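Local coordinates for intergenic-region protein (Escherichia coli CFT073, PDB 2WJ9) that belongs to the ArdB antirestriction family and probably inhibits host restriction enzymes, helping mobile DNA escape cleavage, at residues N124-A134 with H170-D181; I137-S145 with M156-A167. All blocks are in the same frame, centred on the assembly; numbering follows the deposited sequence.

Contact 1: residues N124-A134 with H170-D181; sequences NGNRAEMSPEA and HPECSAIMRIID
Strand 126-130 runs nearly antiparallel to the C-terminal helix 173-180, their axes approaching to 7.7 Å at 152°, with Asn126 beside Ile179 and Ala128 beside Ala175. At one end Asn124 and Asn126 hold the end of the chain. Asn124 ND2 donates to Asp181 O at 2.8 Å, the acceptor lying nearly in the Asn124 amide plane, and also to Ile179 O, which it meets from above the carbonyl plane; its OD1 takes Asn126 N in an Asx turn. Asn126 ND2 reaches Arg178 O at 3.0 Å, while a water links the same nitrogen to Asp181 OD2. Arg178, CG anti to the backbone N (chi1 166°) and extended out to NE, carries its guanidinium under the Asn126 amide, stacked with planes 21° apart, and its NE donates to Arg127 O at 2.9 Å. Midway the seam is apolar: Ala128 CB faces Ala175 CB, and Met130 CE lies 4.1 Å from Ala175 CB and close to Ile179 CG2. At the other end the Glu172 carboxylate spans two donors of Ser131: OE1 accepts from the backbone N at 2.8 Å on its syn lone pair, and OE2 accepts from OG on its syn side. Ser131 OG caps helix 132-151 by accepting from Ala134 N. His170 sits between two partners, its NE2 donating to Glu133 OE1 at 2.9 Å almost straight, its ND1 accepting from Glu172 N, which fixes the ring's rotation. The whole is a beta-hairpin strand with a G1 bulge laid along a terminal helix, finished by a serine N-cap tied to the glutamate N-cap residue of that helix.

Contact 2: residues I137-S145 with M156-A167; sequences IAACLMTYS and MTVHYYRLRDYA
With CG anti to the carbonyl carbon (chi1 -61°), Tyr144 lays its ring against helix 154-168, where Leu163, its CG anti to the backbone N (chi1 -175°), reaches back as a knob among Ile137, Cys140, Leu141 and Tyr144. The Leu163 CD2 methyl lies 3.5 Å from Cys140 CB and 3.8 Å from Tyr144 CE2, while Leu141 CD2 presses on Leu163 CG at 3.6 Å. Met156 bends at chi2 and chi3 so that its CE methyl lies 3.6 Å from Tyr144 CD1; with SD obliquely placed against the ring, this is a Met-aromatic contact. Tyr160 turns one ring face to Ser145 CB, a CH-pi contact 4.0 Å from the ring centroid, and the edge of the same ring meets Tyr144 CB. Farther along, the Ile137 and Tyr166 side chains cross at about a right angle, Ile137 CD1 touching Tyr166 CE2 at 3.6 Å, and Leu141 CD1 packs on Ala167 CB. No hydrogen bond joins the two segments, and polar ends are satisfied beyond them: Tyr144 OH bonds to Ala103 O, His159 NE2 to His63 O, and Tyr160 OH to Glu40 O of the second subunit. The axes come within 8.7 Å at 153°, making this an antiparallel helical hairpin with a knob-into-hole at Leu163, lying in the buried core of the antirestriction fold.

The centres of contacts 1 and 2 lie about 13 Å apart, and both draw on helix 132-151: its first turn belongs to contact 1, its middle to contact 2. Along the chain the order is 124-134, 137-145, 156-167, 170-181, so contact 1 encloses contact 2. Helices 132-151, 154-168 and 173-180 follow one another and pack together, the last lying against both others and against strand 126-130. Direct packing joins the contacts: Cys173 lies on Ala167, Ile180 on Met142 and Ile179 on Ala138. Contact 2 is near the chain centre, contact 1 closer to its periphery, and both touch the second subunit of the dimer.

Contact 1: residues N124-A134 with H170-D181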
loop_
_atom_site.group_PDB
_atom_site.type_symbol
_atom_site.label_atom_id
_atom_site.label_comp_id
_atom_site.label_asym_id
_atom_site.label_seq_id
_atom_site.Cartn_x
_atom_site.Cartn_y
_atom_site.Cartn_z
ATOM N N ASN B 124 -6.421 17.000 -13.844
ATOM C CA ASN B 124 -7.465 17.383 -12.857
ATOM C C ASN B 124 -7.745 18.892 -12.705
ATOM O O ASN B 124 -8.669 19.273 -11.988
ATOM C CB ASN B 124 -7.199 16.740 -11.483
ATOM C CG ASN B 124 -5.894 17.199 -10.839
ATOM O OD1 ASN B 124 -5.395 18.288 -11.105
ATOM N ND2 ASN B 124 -5.351 16.362 -9.961
ATOM N N GLY B 125 -6.956 19.738 -13.364
ATOM C CA GLY B 125 -7.185 21.191 -13.359
ATOM C C GLY B 125 -6.743 21.949 -12.115
ATOM O O GLY B 125 -7.075 23.127 -11.957
ATOM N N ASN B 126 -5.971 21.292 -11.249
ATOM C CA ASN B 126 -5.569 21.857 -9.951
ATOM C C ASN B 126 -4.177 22.490 -9.955
ATOM O O ASN B 126 -3.244 21.944 -10.539
ATOM C CB ASN B 126 -5.596 20.770 -8.872
ATOM C CG ASN B 126 -6.994 20.247 -8.592
ATOM O OD1 ASN B 126 -7.993 20.918 -8.864
ATOM N ND2 ASN B 126 -7.072 19.041 -8.037
ATOM N N ARG B 127 -4.061 23.650 -9.308
ATOM C CA ARG B 127 -2.766 24.261 -8.995
ATOM C C ARG B 127 -2.457 24.008 -7.519
ATOM O O ARG B 127 -3.367 23.928 -6.698
ATOM C CB ARG B 127 -2.757 25.770 -9.273
ATOM C CG ARG B 127 -2.813 26.155 -10.749
ATOM C CD ARG B 127 -2.376 27.605 -10.983
ATOM N NE ARG B 127 -2.815 28.135 -12.277
ATOM C CZ ARG B 127 -2.281 27.827 -13.462
ATOM N NH1 ARG B 127 -1.275 26.962 -13.564
ATOM N NH2 ARG B 127 -2.765 28.385 -14.567
ATOM N N ALA B 128 -1.175 23.883 -7.190
ATOM C CA ALA B 128 -0.751 23.706 -5.804
ATOM C C ALA B 128 0.667 24.219 -5.596
ATOM O O ALA B 128 1.538 24.017 -6.440
ATOM C CB ALA B 128 -0.849 22.243 -5.395
ATOM N N GLU B 129 0.874 24.883 -4.460
ATOM C CA GLU B 129 2.172 25.419 -4.068
ATOM C C GLU B 129 2.777 24.510 -2.992
ATOM O O GLU B 129 2.100 24.154 -2.035
ATOM C CB GLU B 129 2.003 26.842 -3.544
ATOM C CG GLU B 129 3.293 27.628 -3.408
ATOM C CD GLU B 129 3.063 29.106 -3.144
ATOM O OE1 GLU B 129 1.891 29.560 -3.150
ATOM O OE2 GLU B 129 4.062 29.823 -2.921
ATOM N N MET B 130 4.041 24.135 -3.156
ATOM C CA MET B 130 4.683 23.203 -2.226
ATOM C C MET B 130 6.215 23.252 -2.287
ATOM O O MET B 130 6.797 23.799 -3.222
ATOM C CB MET B 130 4.181 21.765 -2.476
ATOM C CG MET B 130 4.652 21.117 -3.792
ATOM S SD MET B 130 3.778 19.576 -4.189
ATOM C CE MET B 130 2.287 20.295 -4.882
ATOM N N SER B 131 6.857 22.659 -1.284
ATOM C CA SER B 131 8.321 22.573 -1.238
ATOM C C SER B 131 8.865 21.720 -2.385
ATOM O O SER B 131 8.146 20.871 -2.928
ATOM C CB SER B 131 8.795 21.986 0.097
ATOM O OG SER B 131 8.376 20.638 0.248
ATOM N N PRO B 132 10.128 21.958 -2.786
ATOM C CA PRO B 132 10.777 21.023 -3.716
ATOM C C PRO B 132 10.683 19.543 -3.301
ATOM O O PRO B 132 10.388 18.701 -4.165
ATOM C CB PRO B 132 12.221 21.527 -3.751
ATOM C CG PRO B 132 12.080 23.011 -3.538
ATOM C CD PRO B 132 10.992 23.123 -2.500
ATOM N N GLU B 133 10.900 19.226 -2.018
ATOM C CA GLU B 133 10.743 17.826 -1.535
ATOM C C GLU B 133 9.363 17.272 -1.866
ATOM O O GLU B 133 9.242 16.167 -2.412
ATOM C CB GLU B 133 10.976 17.631 -0.006
ATOM C CG GLU B 133 11.191 16.102 0.376
ATOM C CD GLU B 133 10.642 15.614 1.747
ATOM O OE1 GLU B 133 9.988 16.375 2.486
ATOM O OE2 GLU B 133 10.878 14.411 2.085
ATOM N N ALA B 134 8.321 18.022 -1.506
ATOM C CA ALA B 134 6.942 17.566 -1.719
ATOM C C ALA B 134 6.604 17.373 -3.206
ATOM O O ALA B 134 5.928 16.407 -3.578
ATOM C CB ALA B 134 5.950 18.510 -1.054
ATOM N N HIS B 170 2.789 13.261 5.637
ATOM C CA HIS B 170 3.659 14.419 5.342
ATOM C C HIS B 170 2.982 15.739 5.723
ATOM O O HIS B 170 1.772 15.866 5.571
ATOM C CB HIS B 170 4.005 14.422 3.846
ATOM C CG HIS B 170 5.196 15.260 3.491
ATOM N ND1 HIS B 170 5.109 16.613 3.243
ATOM C CD2 HIS B 170 6.497 14.928 3.304
ATOM C CE1 HIS B 170 6.308 17.084 2.948
ATOM N NE2 HIS B 170 7.170 16.084 2.985
ATOM N N PRO B 171 3.759 16.728 6.220
ATOM C CA PRO B 171 3.186 18.049 6.533
ATOM C C PRO B 171 2.470 18.723 5.364
ATOM O O PRO B 171 1.552 19.504 5.585
ATOM C CB PRO B 171 4.399 18.892 6.945
ATOM C CG PRO B 171 5.491 17.947 7.220
ATOM C CD PRO B 171 5.197 16.651 6.537
ATOM N N GLU B 172 2.904 18.418 4.142
ATOM C CA GLU B 172 2.294 18.953 2.919
ATOM C C GLU B 172 1.413 17.926 2.195
ATOM O O GLU B 172 1.242 17.994 0.975
ATOM C CB GLU B 172 3.391 19.473 1.984
ATOM C CG GLU B 172 4.227 20.573 2.607
ATOM C CD GLU B 172 5.339 21.028 1.701
ATOM O OE1 GLU B 172 5.061 21.785 0.741
ATOM O OE2 GLU B 172 6.496 20.637 1.956
ATOM N N CYS B 173 0.850 16.983 2.951
ATOM C CA CYS B 173 -0.062 15.973 2.403
ATOM C C CYS B 173 -1.188 16.582 1.561
ATOM O O CYS B 173 -1.506 16.074 0.491
ATOM C CB CYS B 173 -0.678 15.140 3.532
ATOM S SG CYS B 173 -1.845 13.858 2.993
ATOM N N SER B 174 -1.791 17.659 2.058
ATOM C CA SER B 174 -2.934 18.276 1.381
ATOM C C SER B 174 -2.567 18.705 -0.038
ATOM O O SER B 174 -3.296 18.414 -0.987
ATOM C CB SER B 174 -3.472 19.468 2.179
ATOM O OG SER B 174 -2.470 20.447 2.390
ATOM N N ALA B 175 -1.433 19.388 -0.178
ATOM C CA ALA B 175 -0.958 19.833 -1.493
ATOM C C ALA B 175 -0.571 18.655 -2.398
ATOM O O ALA B 175 -0.881 18.651 -3.584
ATOM C CB ALA B 175 0.210 20.806 -1.341
ATOM N N ILE B 176 0.098 17.648 -1.836
ATOM C CA ILE B 176 0.504 16.472 -2.620
ATOM C C ILE B 176 -0.727 15.746 -3.171
ATOM O O ILE B 176 -0.777 15.413 -4.352
ATOM C CB ILE B 176 1.352 15.486 -1.779
ATOM C CG1 ILE B 176 2.683 16.123 -1.375
ATOM C CG2 ILE B 176 1.590 14.155 -2.545
ATOM C CD1 ILE B 176 3.420 15.386 -0.247
ATOM N N MET B 177 -1.723 15.522 -2.316
ATOM C CA MET B 177 -2.927 14.790 -2.712
ATOM C C MET B 177 -3.772 15.602 -3.686
ATOM O O MET B 177 -4.461 15.038 -4.528
ATOM C CB MET B 177 -3.762 14.410 -1.490
ATOM C CG MET B 177 -3.117 13.328 -0.646
ATOM S SD MET B 177 -3.053 11.750 -1.524
ATOM C CE MET B 177 -1.588 11.044 -0.820
ATOM N N ARG B 178 -3.707 16.926 -3.573
ATOM C CA ARG B 178 -4.440 17.817 -4.483
ATOM C C ARG B 178 -3.899 17.710 -5.907
ATOM O O ARG B 178 -4.664 17.626 -6.869
ATOM C CB ARG B 178 -4.366 19.268 -3.989
ATOM C CG ARG B 178 -4.797 20.328 -4.993
ATOM C CD ARG B 178 -5.042 21.664 -4.287
ATOM N NE ARG B 178 -5.474 22.719 -5.196
ATOM C CZ ARG B 178 -6.692 22.825 -5.719
ATOM N NH1 ARG B 178 -7.636 21.928 -5.440
ATOM N NH2 ARG B 178 -6.970 23.839 -6.532
ATOM N N ILE B 179 -2.576 17.714 -6.033
ATOM C CA ILE B 179 -1.947 17.719 -7.348
ATOM C C ILE B 179 -2.093 16.374 -8.065
ATOM O O ILE B 179 -2.230 16.341 -9.287
ATOM C CB ILE B 179 -0.461 18.189 -7.279
ATOM C CG1 ILE B 179 -0.001 18.754 -8.629
ATOM C CG2 ILE B 179 0.446 17.067 -6.826
ATOM C CD1 ILE B 179 -0.638 20.093 -8.989
ATOM N N ILE B 180 -2.095 15.272 -7.317
ATOM C CA ILE B 180 -2.186 13.941 -7.930
ATOM C C ILE B 180 -3.618 13.417 -8.051
ATOM O O ILE B 180 -3.826 12.329 -8.588
ATOM C CB ILE B 180 -1.330 12.883 -7.173
ATOM C CG1 ILE B 180 -1.889 12.586 -5.779
ATOM C CG2 ILE B 180 0.115 13.343 -7.073
ATOM C CD1 ILE B 180 -1.313 11.322 -5.158
ATOM N N ASP B 181 -4.587 14.185 -7.549
ATOM C CA ASP B 181 -5.967 13.712 -7.410
ATOM C C ASP B 181 -6.523 13.165 -8.717
ATOM O O ASP B 181 -6.266 13.716 -9.789
ATOM C CB ASP B 181 -6.880 14.831 -6.912
ATOM C CG ASP B 181 -8.266 14.334 -6.555
ATOM O OD1 ASP B 181 -8.373 13.460 -5.668
ATOM O OD2 ASP B 181 -9.246 14.816 -7.164
ATOM O OXT ASP B 181 -7.244 12.165 -8.707
HETATM O O HOH W 1 -9.350 17.365 -7.977
HETATM O O HOH W 2 2.462 22.656 0.554
#

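Contact 2: residues I137-S145 with M156-A167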
loop_
_atom_site.group_PDB
_atom_site.type_symbol
_atom_site.label_atom_id
_atom_site.label_comp_id
_atom_site.label_asym_id
_atom_site.label_seq_id
_atom_site.Cartn_x
_atom_site.Cartn_y
_atom_site.Cartn_z
ATOM N N ILE B 137 8.038 14.049 -4.275
ATOM C CA ILE B 137 7.161 12.968 -3.799
ATOM C C ILE B 137 5.959 12.812 -4.749
ATOM O O ILE B 137 5.646 11.705 -5.196
ATOM C CB ILE B 137 6.711 13.204 -2.339
ATOM C CG1 ILE B 137 7.914 13.076 -1.382
ATOM C CG2 ILE B 137 5.610 12.232 -1.965
ATOM C CD1 ILE B 137 7.633 13.534 0.046
ATOM N N ALA B 138 5.336 13.938 -5.095
ATOM C CA ALA B 138 4.205 13.977 -6.032
ATOM C C ALA B 138 4.548 13.393 -7.405
ATOM O O ALA B 138 3.793 12.563 -7.935
ATOM C CB ALA B 138 3.686 15.406 -6.174
ATOM N N ALA B 139 5.679 13.800 -7.978
ATOM C CA ALA B 139 6.116 13.258 -9.270
ATOM C C ALA B 139 6.346 11.734 -9.227
ATOM O O ALA B 139 5.995 11.010 -10.171
ATOM C CB ALA B 139 7.360 13.977 -9.764
ATOM N N CYS B 140 6.952 11.252 -8.148
ATOM C CA CYS B 140 7.169 9.812 -7.985
ATOM C C CYS B 140 5.858 9.015 -7.839
ATOM O O CYS B 140 5.716 7.921 -8.403
ATOM C CB CYS B 140 8.106 9.538 -6.801
ATOM S SG CYS B 140 9.836 10.083 -7.041
ATOM N N LEU B 141 4.911 9.549 -7.078
ATOM C CA LEU B 141 3.594 8.903 -6.963
ATOM C C LEU B 141 2.916 8.709 -8.319
ATOM O O LEU B 141 2.399 7.629 -8.606
ATOM C CB LEU B 141 2.679 9.676 -6.009
ATOM C CG LEU B 141 3.076 9.578 -4.531
ATOM C CD1 LEU B 141 2.317 10.609 -3.686
ATOM C CD2 LEU B 141 2.858 8.133 -3.992
ATOM N N MET B 142 2.908 9.759 -9.139
ATOM C CA MET B 142 2.306 9.713 -10.476
ATOM C C MET B 142 3.021 8.687 -11.353
ATOM O O MET B 142 2.386 7.918 -12.089
ATOM C CB MET B 142 2.394 11.094 -11.139
ATOM C CG MET B 142 1.636 12.191 -10.409
ATOM S SD MET B 142 -0.145 11.917 -10.397
ATOM C CE MET B 142 -0.613 12.375 -12.067
ATOM N N THR B 143 4.352 8.685 -11.276
ATOM C CA THR B 143 5.178 7.729 -12.030
ATOM C C THR B 143 4.843 6.276 -11.653
ATOM O O THR B 143 4.587 5.446 -12.528
ATOM C CB THR B 143 6.687 7.975 -11.781
ATOM O OG1 THR B 143 7.011 9.320 -12.156
ATOM C CG2 THR B 143 7.545 6.982 -12.590
ATOM N N TYR B 144 4.827 5.986 -10.356
ATOM C CA TYR B 144 4.609 4.615 -9.871
ATOM C C TYR B 144 3.199 4.093 -10.202
ATOM O O TYR B 144 3.024 2.938 -10.614
ATOM C CB TYR B 144 4.866 4.501 -8.355
ATOM C CG TYR B 144 6.273 4.838 -7.844
ATOM C CD1 TYR B 144 7.340 5.097 -8.716
ATOM C CD2 TYR B 144 6.537 4.866 -6.458
ATOM C CE1 TYR B 144 8.625 5.402 -8.220
ATOM C CE2 TYR B 144 7.806 5.174 -5.967
ATOM C CZ TYR B 144 8.839 5.446 -6.843
ATOM O OH TYR B 144 10.097 5.755 -6.380
ATOM N N SER B 145 2.193 4.936 -10.010
ATOM C CA SER B 145 0.809 4.539 -10.273
ATOM C C SER B 145 0.580 4.271 -11.764
ATOM O O SER B 145 -0.033 3.273 -12.135
ATOM C CB SER B 145 -0.175 5.591 -9.745
ATOM O OG SER B 145 0.161 6.903 -10.170
ATOM N N MET B 156 5.493 -2.897 -8.497
ATOM C CA MET B 156 5.371 -1.446 -8.740
ATOM C C MET B 156 4.224 -0.875 -7.894
ATOM O O MET B 156 4.361 0.206 -7.292
ATOM C CB MET B 156 5.165 -1.146 -10.232
ATOM C CG MET B 156 5.190 0.344 -10.605
ATOM S SD MET B 156 6.790 1.171 -10.747
ATOM C CE MET B 156 7.230 1.503 -9.036
ATOM N N THR B 157 3.111 -1.612 -7.854
ATOM C CA THR B 157 1.959 -1.290 -6.988
ATOM C C THR B 157 2.378 -1.126 -5.518
ATOM O O THR B 157 1.962 -0.184 -4.832
ATOM C CB THR B 157 0.840 -2.376 -7.075
ATOM O OG1 THR B 157 0.694 -2.857 -8.421
ATOM C CG2 THR B 157 -0.508 -1.837 -6.576
ATOM N N VAL B 158 3.204 -2.047 -5.024
ATOM C CA VAL B 158 3.673 -1.944 -3.650
ATOM C C VAL B 158 4.512 -0.678 -3.389
ATOM O O VAL B 158 4.311 -0.017 -2.372
ATOM C CB VAL B 158 4.414 -3.218 -3.222
ATOM C CG1 VAL B 158 5.147 -3.005 -1.898
ATOM C CG2 VAL B 158 3.430 -4.397 -3.153
ATOM N N HIS B 159 5.413 -0.331 -4.307
ATOM C CA HIS B 159 6.127 0.956 -4.237
ATOM C C HIS B 159 5.153 2.150 -4.161
ATOM O O HIS B 159 5.363 3.084 -3.380
ATOM C CB HIS B 159 7.114 1.121 -5.406
ATOM C CG HIS B 159 8.487 0.587 -5.118
ATOM N ND1 HIS B 159 9.273 1.074 -4.095
ATOM C CD2 HIS B 159 9.212 -0.389 -5.717
ATOM C CE1 HIS B 159 10.416 0.409 -4.064
ATOM N NE2 HIS B 159 10.409 -0.480 -5.042
ATOM N N TYR B 160 4.082 2.114 -4.955
ATOM C CA TYR B 160 3.066 3.162 -4.893
ATOM C C TYR B 160 2.404 3.263 -3.513
ATOM O O TYR B 160 2.334 4.350 -2.934
ATOM C CB TYR B 160 1.993 2.955 -5.966
ATOM C CG TYR B 160 0.888 3.999 -5.908
ATOM C CD1 TYR B 160 1.152 5.319 -6.238
ATOM C CD2 TYR B 160 -0.398 3.674 -5.491
ATOM C CE1 TYR B 160 0.167 6.295 -6.171
ATOM C CE2 TYR B 160 -1.411 4.649 -5.431
ATOM C CZ TYR B 160 -1.113 5.963 -5.771
ATOM O OH TYR B 160 -2.099 6.948 -5.720
ATOM N N TYR B 161 1.931 2.133 -2.981
ATOM C CA TYR B 161 1.273 2.134 -1.661
ATOM C C TYR B 161 2.242 2.598 -0.548
ATOM O O TYR B 161 1.861 3.331 0.360
ATOM C CB TYR B 161 0.666 0.751 -1.330
ATOM C CG TYR B 161 -0.680 0.466 -1.988
ATOM C CD1 TYR B 161 -0.818 -0.546 -2.925
ATOM C CD2 TYR B 161 -1.825 1.194 -1.649
ATOM C CE1 TYR B 161 -2.044 -0.813 -3.533
ATOM C CE2 TYR B 161 -3.057 0.927 -2.254
ATOM C CZ TYR B 161 -3.151 -0.070 -3.198
ATOM O OH TYR B 161 -4.353 -0.352 -3.810
ATOM N N ARG B 162 3.501 2.197 -0.640
ATOM C CA ARG B 162 4.483 2.538 0.399
ATOM C C ARG B 162 4.817 4.037 0.423
ATOM O O ARG B 162 4.858 4.656 1.489
ATOM C CB ARG B 162 5.734 1.669 0.258
ATOM C CG ARG B 162 5.479 0.244 0.747
ATOM C CD ARG B 162 6.613 -0.705 0.451
ATOM N NE ARG B 162 6.387 -1.993 1.105
ATOM C CZ ARG B 162 7.127 -3.080 0.923
ATOM N NH1 ARG B 162 8.156 -3.068 0.083
ATOM N NH2 ARG B 162 6.825 -4.187 1.592
ATOM N N LEU B 163 5.030 4.617 -0.748
ATOM C CA LEU B 163 5.236 6.073 -0.856
ATOM C C LEU B 163 3.965 6.872 -0.531
ATOM O O LEU B 163 4.042 7.941 0.092
ATOM C CB LEU B 163 5.775 6.447 -2.241
ATOM C CG LEU B 163 6.154 7.919 -2.467
ATOM C CD1 LEU B 163 7.270 8.363 -1.516
ATOM C CD2 LEU B 163 6.544 8.140 -3.939
ATOM N N ARG B 164 2.805 6.372 -0.962
ATOM C CA ARG B 164 1.522 6.985 -0.624
ATOM C C ARG B 164 1.358 7.130 0.892
ATOM O O ARG B 164 0.911 8.162 1.365
ATOM C CB ARG B 164 0.349 6.193 -1.239
ATOM C CG ARG B 164 -1.069 6.670 -0.880
ATOM C CD ARG B 164 -2.087 5.803 -1.644
ATOM N NE ARG B 164 -3.496 5.999 -1.296
ATOM C CZ ARG B 164 -4.239 5.191 -0.537
ATOM N NH1 ARG B 164 -3.727 4.103 0.031
ATOM N NH2 ARG B 164 -5.519 5.478 -0.339
ATOM N N ASP B 165 1.741 6.101 1.658
ATOM C CA ASP B 165 1.666 6.189 3.129
ATOM C C ASP B 165 2.554 7.301 3.703
ATOM O O ASP B 165 2.140 8.019 4.609
ATOM C CB ASP B 165 2.050 4.858 3.791
ATOM C CG ASP B 165 0.908 3.861 3.843
ATOM O OD1 ASP B 165 -0.205 4.147 3.338
ATOM O OD2 ASP B 165 1.129 2.770 4.422
ATOM N N TYR B 166 3.766 7.435 3.175
ATOM C CA TYR B 166 4.662 8.536 3.551
ATOM C C TYR B 166 4.033 9.905 3.236
ATOM O O TYR B 166 4.122 10.841 4.053
ATOM C CB TYR B 166 6.014 8.382 2.848
ATOM C CG TYR B 166 7.057 9.398 3.255
ATOM C CD1 TYR B 166 7.543 9.448 4.558
ATOM C CD2 TYR B 166 7.585 10.295 2.332
ATOM C CE1 TYR B 166 8.507 10.368 4.930
ATOM C CE2 TYR B 166 8.544 11.219 2.699
ATOM C CZ TYR B 166 9.008 11.252 3.999
ATOM O OH TYR B 166 9.969 12.171 4.379
ATOM N N ALA B 167 3.380 10.006 2.069
ATOM C CA ALA B 167 2.668 11.231 1.665
ATOM C C ALA B 167 1.509 11.539 2.612
ATOM O O ALA B 167 1.273 12.702 2.959
ATOM C CB ALA B 167 2.155 11.111 0.233
#